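Local coordinates for folylpolyglutamate synthase protein FOLC (Mycobacterium tuberculosis, PDB 2VOS) that probably catalyses the ATP-dependent addition of L-glutamate to dihydropteroate and to tetrahydrofolate, making dihydrofolate and folylpolyglutamates, at residues Ile67-Thr72 / Arg80-Leu85; Lys75-Arg80 / Ala299-Leu304; Val231-Arg236 / Ala305-Glu310. All coordinates share one frame; numbering follows the deposited sequence.

How the contacts relate
All three contacts are buried and lie within the nucleotide-binding domain. Contacts 1 and 2 share helix 75-88. Contacts 2 and 3 share helix 296-312. Contacts 1 and 3 set these helices on strands 66-70 and 231-234 of one sheet, with strand 191-194 between them. Contact 2 joins the helices to each other. The chemistry changes with place. Contacts 1 and 3 are made of aliphatic side chains, plus one serine. Their touching side chains meet no ligand, though T72 at the end of segment 67-72 reaches the ADP. In contact 2 the apolar packing runs directly into polar and metal bonds. M81 and L85 of contact 1 also touch the helix of contacts 2 and 3.

Contact 1. Residues Ile67-Thr72 / Arg80-Leu85; sequences IHIAGT and RMVDAL
I67 and I69 meet V82 inside the strand-P-loop-helix unit that opens the nucleotide-binding fold. Strand 66-70 ends at A70, the glycine-rich turn follows, and helix 75-88 runs back along the sheet. At the backbone angles of G71 (phi 144°, psi -175°) a side chain would be pressed against the preceding carbonyl oxygen. T72 touches the ADP, and its OG1 is bonded to the backbone N of S198.

V82 carries the helix side of the contact. Its CA lies 8.4 Å from the CA of I67, and its side chain points at the strand. The two methyls share the work, CG1 serving I67 and CG2 serving I69. No hydrogen bond crosses; the contact is wholly aliphatic. Alternate residues of the strand serve its two faces. I67 and I69 look toward the helix, while H68 turns to the far side and bonds T184 through NE2.

The strand sits between two parallel neighbours. I67 and I69 bond through their backbones to strand 170-174, and H68 bonds to strand 191-194. V172 touches both I69 and V82, and F312 of helix 296-312 lies on I67. On the helix, D83 turns aside to a salt bridge with R95. Selenomethionine M81 leans instead on helix 296-312.

Both isoleucines are extended at chi2 and send CD1 off the strand. I69 makes the looser touch, its CD1 lying 4.5 Å from V82 CG2. I67 and V82, the nearest CA pair, meet tip to tip, with I67 CD1 3.6 Å from V82 CG1.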
loop_
_atom_site.group_PDB
_atom_site.type_symbol
_atom_site.label_atom_id
_atom_site.label_comp_id
_atom_site.label_asym_id
_atom_site.label_seq_id
_atom_site.Cartn_x
_atom_site.Cartn_y
_atom_site.Cartn_z
ATOM N N ILE A 67 -4.784 11.866 8.956
ATOM C CA ILE A 67 -4.874 12.016 7.528
ATOM C C ILE A 67 -5.185 10.607 7.010
ATOM O O ILE A 67 -4.468 9.636 7.343
ATOM C CB ILE A 67 -3.484 12.482 6.964
ATOM C CG1 ILE A 67 -3.105 13.853 7.561
ATOM C CG2 ILE A 67 -3.451 12.480 5.420
ATOM C CD1 ILE A 67 -1.582 14.149 7.404
ATOM N N HIS A 68 -6.253 10.504 6.233
ATOM C CA HIS A 68 -6.972 9.273 5.994
ATOM C C HIS A 68 -6.875 8.987 4.511
ATOM O O HIS A 68 -7.195 9.825 3.674
ATOM C CB HIS A 68 -8.430 9.427 6.461
ATOM C CG HIS A 68 -9.148 8.122 6.666
ATOM N ND1 HIS A 68 -10.489 8.048 6.984
ATOM C CD2 HIS A 68 -8.699 6.843 6.631
ATOM C CE1 HIS A 68 -10.836 6.779 7.127
ATOM N NE2 HIS A 68 -9.763 6.027 6.928
ATOM N N ILE A 69 -6.411 7.793 4.147
ATOM C CA ILE A 69 -6.046 7.557 2.768
ATOM C C ILE A 69 -6.780 6.354 2.149
ATOM O O ILE A 69 -6.721 5.230 2.695
ATOM C CB ILE A 69 -4.476 7.320 2.657
ATOM C CG1 ILE A 69 -3.712 8.572 3.177
ATOM C CG2 ILE A 69 -4.073 6.936 1.267
ATOM C CD1 ILE A 69 -2.273 8.221 3.699
ATOM N N ALA A 70 -7.455 6.594 1.010
ATOM C CA ALA A 70 -8.178 5.519 0.271
ATOM C C ALA A 70 -7.749 5.582 -1.161
ATOM O O ALA A 70 -7.023 6.520 -1.576
ATOM C CB ALA A 70 -9.690 5.701 0.418
ATOM N N GLY A 71 -8.089 4.546 -1.936
ATOM C CA GLY A 71 -7.780 4.555 -3.356
ATOM C C GLY A 71 -7.425 3.150 -3.756
ATOM O O GLY A 71 -7.496 2.248 -2.916
ATOM N N THR A 72 -7.009 2.943 -5.001
ATOM C CA THR A 72 -6.684 1.605 -5.443
ATOM C C THR A 72 -5.210 1.335 -5.458
ATOM O O THR A 72 -4.791 0.247 -5.081
ATOM C CB THR A 72 -7.231 1.314 -6.865
ATOM O OG1 THR A 72 -8.654 1.527 -6.819
ATOM C CG2 THR A 72 -6.992 -0.151 -7.186
ATOM N N ARG A 80 3.219 6.273 3.708
ATOM C CA ARG A 80 4.615 6.380 4.191
ATOM C C ARG A 80 5.305 7.710 3.848
ATOM O O ARG A 80 6.152 8.156 4.633
ATOM C CB ARG A 80 5.469 5.247 3.672
ATOM C CG ARG A 80 4.901 3.850 4.211
ATOM C CD ARG A 80 5.749 2.700 3.619
ATOM N NE ARG A 80 7.130 2.650 4.158
ATOM C CZ ARG A 80 7.510 1.952 5.236
ATOM N NH1 ARG A 80 6.645 1.233 5.949
ATOM N NH2 ARG A 80 8.778 1.976 5.627
HETATM N N MSE A 81 4.954 8.312 2.706
HETATM C CA MSE A 81 5.422 9.636 2.313
HETATM C C MSE A 81 4.864 10.732 3.243
HETATM O O MSE A 81 5.619 11.560 3.723
HETATM C CB MSE A 81 5.013 9.951 0.880
HETATM C CG MSE A 81 5.924 9.184 -0.103
HETATM SE SE MSE A 81 5.056 9.276 -1.845
HETATM C CE MSE A 81 6.340 8.326 -2.903
ATOM N N VAL A 82 3.560 10.714 3.493
ATOM C CA VAL A 82 2.950 11.588 4.502
ATOM C C VAL A 82 3.656 11.470 5.841
ATOM O O VAL A 82 3.987 12.476 6.445
ATOM C CB VAL A 82 1.425 11.255 4.660
ATOM C CG1 VAL A 82 0.798 11.932 5.886
ATOM C CG2 VAL A 82 0.663 11.585 3.355
ATOM N N ASP A 83 3.879 10.244 6.336
ATOM C CA ASP A 83 4.593 10.033 7.587
ATOM C C ASP A 83 5.993 10.692 7.522
ATOM O O ASP A 83 6.439 11.465 8.423
ATOM C CB ASP A 83 4.708 8.507 7.819
ATOM C CG ASP A 83 5.180 8.157 9.225
ATOM O OD1 ASP A 83 5.720 9.074 9.905
ATOM O OD2 ASP A 83 5.039 6.968 9.642
ATOM N N ALA A 84 6.732 10.390 6.468
ATOM C CA ALA A 84 8.060 10.975 6.333
ATOM C C ALA A 84 8.041 12.525 6.383
ATOM O O ALA A 84 8.899 13.141 7.044
ATOM C CB ALA A 84 8.725 10.503 5.005
ATOM N N LEU A 85 7.126 13.145 5.625
ATOM C CA LEU A 85 7.011 14.614 5.587
ATOM C C LEU A 85 6.612 15.182 6.974
ATOM O O LEU A 85 7.217 16.140 7.462
ATOM C CB LEU A 85 5.971 15.031 4.536
ATOM C CG LEU A 85 6.364 14.807 3.068
ATOM C CD1 LEU A 85 5.100 15.000 2.194
ATOM C CD2 LEU A 85 7.450 15.825 2.591
#

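Contact 2. Residues Lys75-Arg80 / Ala299-Leu304; sequences KTSVAR and AHNAVL. With CO (cobalt (II) ion), chain E; ADP (adenosine-5'-diphosphate), chain B.
The helices of V78 and N301 cross at -48°, with local axes 9.0 Å apart at their closest. The CA atoms of V78 and N301 come within 5.5 Å. Helix 75-88, the P-loop helix, begins at the ADP phosphates, and N301 of helix 296-312 meets the adenine.

V78 sets its CG2 beside the N301 stem, 3.7 Å from N301 CB, and the two side chains cross obliquely. The same V78 CG2 also faces L304 CD2 at 4.2 Å. S77 CB touches the amide nitrogen, N301 ND2.

Past this apolar stem, the N301 amide reads the adenine with both ends. N301 OD1 accepts from ADP N6 at 2.9 Å. N301 ND2 gives an almost straight bond (172°) to ADP N7 at 3.0 Å. Q298 OE1 also bonds ND2, so the rotation of the amide is well defined.

The other helix holds the phosphates. The backbone N atoms of K75, T76 and S77 all donate to ADP phosphate oxygens. K75, bent at its outer torsions, returns its NZ to O3B of ADP at 2.8 Å. S77 OG donates to O2A. T76 OG1 binds the cobalt at 2.2 Å. ADP O1B, two waters, E174 and the S98 carbonyl oxygen complete its six ligands. The ion probably stands where magnesium acts.

Helix 75-88 rests on the main sheet, where A79 touches V172 of strand 170-174. Helix 296-312 turns A299 and V303 to strands 264-271 and 274-281, and A302 to the latter.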
loop_
_atom_site.group_PDB
_atom_site.type_symbol
_atom_site.label_atom_id
_atom_site.label_comp_id
_atom_site.label_asym_id
_atom_site.label_seq_id
_atom_site.Cartn_x
_atom_site.Cartn_y
_atom_site.Cartn_z
ATOM N N LYS A 75 -1.797 3.641 -2.014
ATOM C CA LYS A 75 -2.210 4.045 -0.650
ATOM C C LYS A 75 -1.050 3.927 0.338
ATOM O O LYS A 75 -0.782 4.851 1.118
ATOM C CB LYS A 75 -3.397 3.268 -0.033
ATOM C CG LYS A 75 -4.789 3.376 -0.800
ATOM C CD LYS A 75 -5.856 2.576 -0.067
ATOM C CE LYS A 75 -5.603 1.043 -0.169
ATOM N NZ LYS A 75 -5.368 0.580 -1.603
ATOM N N THR A 76 -0.464 2.736 0.398
ATOM C CA THR A 76 0.627 2.492 1.367
ATOM C C THR A 76 1.810 3.424 1.093
ATOM O O THR A 76 2.390 4.002 2.027
ATOM C CB THR A 76 1.075 0.997 1.375
ATOM O OG1 THR A 76 0.031 0.277 2.010
ATOM C CG2 THR A 76 2.348 0.849 2.272
ATOM N N SER A 77 2.197 3.534 -0.169
ATOM C CA SER A 77 3.333 4.404 -0.475
ATOM C C SER A 77 3.036 5.872 -0.069
ATOM O O SER A 77 3.898 6.582 0.484
ATOM C CB SER A 77 3.623 4.362 -1.972
ATOM O OG SER A 77 4.239 3.151 -2.364
ATOM N N VAL A 78 1.817 6.350 -0.369
ATOM C CA VAL A 78 1.426 7.722 0.018
ATOM C C VAL A 78 1.415 7.841 1.534
ATOM O O VAL A 78 1.848 8.875 2.091
ATOM C CB VAL A 78 0.017 8.146 -0.572
ATOM C CG1 VAL A 78 -0.468 9.516 0.097
ATOM C CG2 VAL A 78 0.154 8.331 -2.112
ATOM N N ALA A 79 0.920 6.814 2.241
ATOM C CA ALA A 79 0.857 6.862 3.714
ATOM C C ALA A 79 2.277 7.052 4.239
ATOM O O ALA A 79 2.513 7.838 5.137
ATOM C CB ALA A 79 0.280 5.584 4.290
ATOM N N ARG A 80 3.219 6.273 3.708
ATOM C CA ARG A 80 4.615 6.380 4.191
ATOM C C ARG A 80 5.305 7.710 3.848
ATOM O O ARG A 80 6.152 8.156 4.633
ATOM C CB ARG A 80 5.469 5.247 3.672
ATOM C CG ARG A 80 4.901 3.850 4.211
ATOM C CD ARG A 80 5.749 2.700 3.619
ATOM N NE ARG A 80 7.130 2.650 4.158
ATOM C CZ ARG A 80 7.510 1.952 5.236
ATOM N NH1 ARG A 80 6.645 1.233 5.949
ATOM N NH2 ARG A 80 8.778 1.976 5.627
ATOM N N ALA A 299 6.346 9.551 -8.412
ATOM C CA ALA A 299 6.325 11.009 -8.455
ATOM C C ALA A 299 4.923 11.542 -8.193
ATOM O O ALA A 299 4.741 12.579 -7.549
ATOM C CB ALA A 299 6.865 11.532 -9.868
ATOM N N HIS A 300 3.920 10.824 -8.692
ATOM C CA HIS A 300 2.522 11.255 -8.515
ATOM C C HIS A 300 2.067 11.036 -7.082
ATOM O O HIS A 300 1.340 11.867 -6.518
ATOM C CB HIS A 300 1.601 10.504 -9.524
ATOM C CG HIS A 300 1.797 11.005 -10.915
ATOM N ND1 HIS A 300 1.492 12.308 -11.276
ATOM C CD2 HIS A 300 2.358 10.434 -12.006
ATOM C CE1 HIS A 300 1.860 12.514 -12.529
ATOM N NE2 HIS A 300 2.393 11.397 -12.993
ATOM N N ASN A 301 2.485 9.911 -6.498
ATOM C CA ASN A 301 2.239 9.642 -5.085
ATOM C C ASN A 301 2.936 10.732 -4.242
ATOM O O ASN A 301 2.345 11.227 -3.297
ATOM C CB ASN A 301 2.816 8.278 -4.635
ATOM C CG ASN A 301 2.065 7.109 -5.283
ATOM O OD1 ASN A 301 0.959 7.300 -5.802
ATOM N ND2 ASN A 301 2.637 5.914 -5.222
ATOM N N ALA A 302 4.170 11.092 -4.585
ATOM C CA ALA A 302 4.840 12.194 -3.863
ATOM C C ALA A 302 4.085 13.493 -3.852
ATOM O O ALA A 302 3.889 14.112 -2.805
ATOM C CB ALA A 302 6.243 12.417 -4.414
ATOM N N VAL A 303 3.629 13.973 -5.001
ATOM C CA VAL A 303 3.002 15.291 -4.954
ATOM C C VAL A 303 1.641 15.177 -4.247
ATOM O O VAL A 303 1.179 16.114 -3.611
ATOM C CB VAL A 303 2.784 15.879 -6.379
ATOM C CG1 VAL A 303 1.693 15.104 -7.127
ATOM C CG2 VAL A 303 2.459 17.363 -6.297
ATOM N N LEU A 304 1.003 14.012 -4.331
ATOM C CA LEU A 304 -0.242 13.831 -3.606
ATOM C C LEU A 304 -0.009 13.892 -2.082
ATOM O O LEU A 304 -0.802 14.485 -1.347
ATOM C CB LEU A 304 -0.841 12.452 -3.977
ATOM C CG LEU A 304 -2.208 12.166 -3.375
ATOM C CD1 LEU A 304 -3.223 13.257 -3.822
ATOM C CD2 LEU A 304 -2.697 10.748 -3.931
HETATM CO CO CO E . -1.652 -0.737 1.043
HETATM P PB ADP B . -1.843 0.200 -2.037
HETATM O O1B ADP B . -1.512 0.442 -0.588
HETATM O O2B ADP B . -2.096 -1.248 -2.349
HETATM O O3B ADP B . -2.844 1.128 -2.655
HETATM P PA ADP B . 1.053 0.489 -2.601
HETATM O O1A ADP B . 1.283 -0.662 -1.633
HETATM O O2A ADP B . 1.816 1.804 -2.583
HETATM O O3A ADP B . -0.546 0.661 -2.905
HETATM O "O5'" ADP B . 1.499 -0.164 -4.021
HETATM C "C5'" ADP B . 1.153 -1.484 -4.463
HETATM C "C4'" ADP B . 1.742 -1.612 -5.885
HETATM O "O4'" ADP B . 1.053 -0.681 -6.764
HETATM C "C3'" ADP B . 3.191 -1.150 -6.013
HETATM O "O3'" ADP B . 4.080 -2.249 -5.990
HETATM C "C2'" ADP B . 3.376 -0.530 -7.369
HETATM O "O2'" ADP B . 3.470 -1.637 -8.330
HETATM C "C1'" ADP B . 1.989 -0.013 -7.647
HETATM N N9 ADP B . 1.746 1.434 -7.379
HETATM C C8 ADP B . 1.947 2.196 -6.252
HETATM N N7 ADP B . 1.507 3.470 -6.471
HETATM C C5 ADP B . 0.922 3.480 -7.705
HETATM C C6 ADP B . 0.228 4.461 -8.547
HETATM N N6 ADP B . 0.044 5.729 -8.124
HETATM N N1 ADP B . -0.153 4.045 -9.761
HETATM C C2 ADP B . 0.047 2.807 -10.284
HETATM N N3 ADP B . 0.653 1.827 -9.564
HETATM C C4 ADP B . 1.101 2.149 -8.306
HETATM O O HOH W 1 -3.379 -1.824 0.332
HETATM O O HOH W 2 -0.348 -2.113 0.131
#

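Contact 3. Residues Val231-Arg236 / Ala305-Glu310; sequences VAVIGR and ALASVE
V233 places CG1 opposite its backbone N (chi1 -172°), which sends that methyl to A307 and S308 on the helix. S308 holds OG on the side of its own N (chi1 -59°). From there OG faces the valine and also reaches back one turn.

V233 CG1 is 3.8 Å from A307 CB. V233 CG1 is also 3.8 Å from S308 OG, so the methyl rests against two successive residues of the helix. The other methyl, V233 CG2, lies 4.1 Å from S308 CA. This small-residue surface lets the backbones come close, with the CA of V233 6.1 Å from the CA of S308.

No hydrogen bond joins the segments. The S308 hydroxyl is buried, and its polar partner is the carbonyl O of L304 in its own helix. Toward V233 it makes only van der Waals contact. F263 touches both V233 and A307, and L304 also packs on V233.

The strand is covered on both faces. V233 looks toward helix 296-312, while I234 turns away to M242 and L245 of helix 239-251. Along the sheet, V231 and V233 bond to strand 191-194, and A232 to strand 255-258. On the far side of helix 296-312, V309 meets L85 and V86. This layering of helices on both faces of a largely parallel sheet is typical of the P-loop fold of the Mur ligase middle domain.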
loop_
_atom_site.group_PDB
_atom_site.type_symbol
_atom_site.label_atom_id
_atom_site.label_comp_id
_atom_site.label_asym_id
_atom_site.label_seq_id
_atom_site.Cartn_x
_atom_site.Cartn_y
_atom_site.Cartn_z
ATOM N N VAL A 231 -10.747 18.563 4.098
ATOM C CA VAL A 231 -10.138 18.788 2.791
ATOM C C VAL A 231 -9.995 17.438 2.133
ATOM O O VAL A 231 -9.418 16.554 2.752
ATOM C CB VAL A 231 -8.724 19.385 2.931
ATOM C CG1 VAL A 231 -8.116 19.583 1.591
ATOM C CG2 VAL A 231 -8.756 20.697 3.666
ATOM N N ALA A 232 -10.478 17.291 0.897
ATOM C CA ALA A 232 -10.274 16.099 0.099
ATOM C C ALA A 232 -9.153 16.405 -0.901
ATOM O O ALA A 232 -9.223 17.375 -1.689
ATOM C CB ALA A 232 -11.563 15.721 -0.678
ATOM N N VAL A 233 -8.113 15.601 -0.857
ATOM C CA VAL A 233 -6.971 15.774 -1.743
ATOM C C VAL A 233 -6.934 14.594 -2.718
ATOM O O VAL A 233 -6.782 13.461 -2.311
ATOM C CB VAL A 233 -5.653 15.798 -0.942
ATOM C CG1 VAL A 233 -4.490 16.187 -1.851
ATOM C CG2 VAL A 233 -5.777 16.819 0.199
ATOM N N ILE A 234 -7.065 14.868 -4.002
ATOM C CA ILE A 234 -7.372 13.810 -4.915
ATOM C C ILE A 234 -6.299 13.650 -5.988
ATOM O O ILE A 234 -5.916 14.629 -6.659
ATOM C CB ILE A 234 -8.722 14.130 -5.586
ATOM C CG1 ILE A 234 -9.803 14.200 -4.509
ATOM C CG2 ILE A 234 -9.105 12.989 -6.495
ATOM C CD1 ILE A 234 -11.200 14.689 -5.056
ATOM N N GLY A 235 -5.803 12.427 -6.154
ATOM C CA GLY A 235 -4.822 12.157 -7.195
ATOM C C GLY A 235 -5.498 12.089 -8.575
ATOM O O GLY A 235 -6.694 12.387 -8.717
ATOM N N ARG A 236 -4.749 11.647 -9.584
ATOM C CA ARG A 236 -5.264 11.546 -10.971
ATOM C C ARG A 236 -6.366 10.508 -11.058
ATOM O O ARG A 236 -6.169 9.411 -10.582
ATOM C CB ARG A 236 -4.112 11.091 -11.887
ATOM C CG ARG A 236 -3.370 12.256 -12.489
ATOM C CD ARG A 236 -2.024 11.891 -13.161
ATOM N NE ARG A 236 -1.437 13.136 -13.691
ATOM C CZ ARG A 236 -0.542 13.223 -14.684
ATOM N NH1 ARG A 236 -0.085 12.119 -15.270
ATOM N NH2 ARG A 236 -0.093 14.419 -15.078
ATOM N N ALA A 305 1.059 13.213 -1.611
ATOM C CA ALA A 305 1.448 13.232 -0.196
ATOM C C ALA A 305 1.802 14.665 0.249
ATOM O O ALA A 305 1.449 15.126 1.372
ATOM C CB ALA A 305 2.637 12.310 0.026
ATOM N N LEU A 306 2.540 15.383 -0.600
ATOM C CA LEU A 306 2.895 16.761 -0.280
ATOM C C LEU A 306 1.623 17.625 -0.101
ATOM O O LEU A 306 1.450 18.282 0.933
ATOM C CB LEU A 306 3.813 17.329 -1.351
ATOM C CG LEU A 306 4.047 18.865 -1.335
ATOM C CD1 LEU A 306 4.872 19.151 -0.073
ATOM C CD2 LEU A 306 4.823 19.336 -2.599
ATOM N N ALA A 307 0.732 17.624 -1.080
ATOM C CA ALA A 307 -0.503 18.403 -0.999
ATOM C C ALA A 307 -1.303 18.014 0.258
ATOM O O ALA A 307 -1.810 18.889 0.975
ATOM C CB ALA A 307 -1.341 18.198 -2.282
ATOM N N SER A 308 -1.324 16.735 0.618
ATOM C CA SER A 308 -2.044 16.296 1.821
ATOM C C SER A 308 -1.427 16.880 3.112
ATOM O O SER A 308 -2.137 17.260 4.046
ATOM C CB SER A 308 -2.023 14.760 1.924
ATOM O OG SER A 308 -2.628 14.196 0.768
ATOM N N VAL A 309 -0.101 16.908 3.168
ATOM C CA VAL A 309 0.591 17.412 4.361
ATOM C C VAL A 309 0.438 18.949 4.417
ATOM O O VAL A 309 0.228 19.524 5.506
ATOM C CB VAL A 309 2.040 16.981 4.397
ATOM C CG1 VAL A 309 2.777 17.755 5.495
ATOM C CG2 VAL A 309 2.088 15.470 4.686
ATOM N N GLU A 310 0.480 19.592 3.240
ATOM C CA GLU A 310 0.246 21.040 3.129
ATOM C C GLU A 310 -1.146 21.346 3.639
ATOM O O GLU A 310 -1.330 22.287 4.443
ATOM C CB GLU A 310 0.372 21.501 1.683
ATOM C CG GLU A 310 1.818 21.598 1.233
ATOM C CD GLU A 310 1.889 22.099 -0.178
ATOM O OE1 GLU A 310 1.287 21.444 -1.055
ATOM O OE2 GLU A 310 2.431 23.210 -0.408
#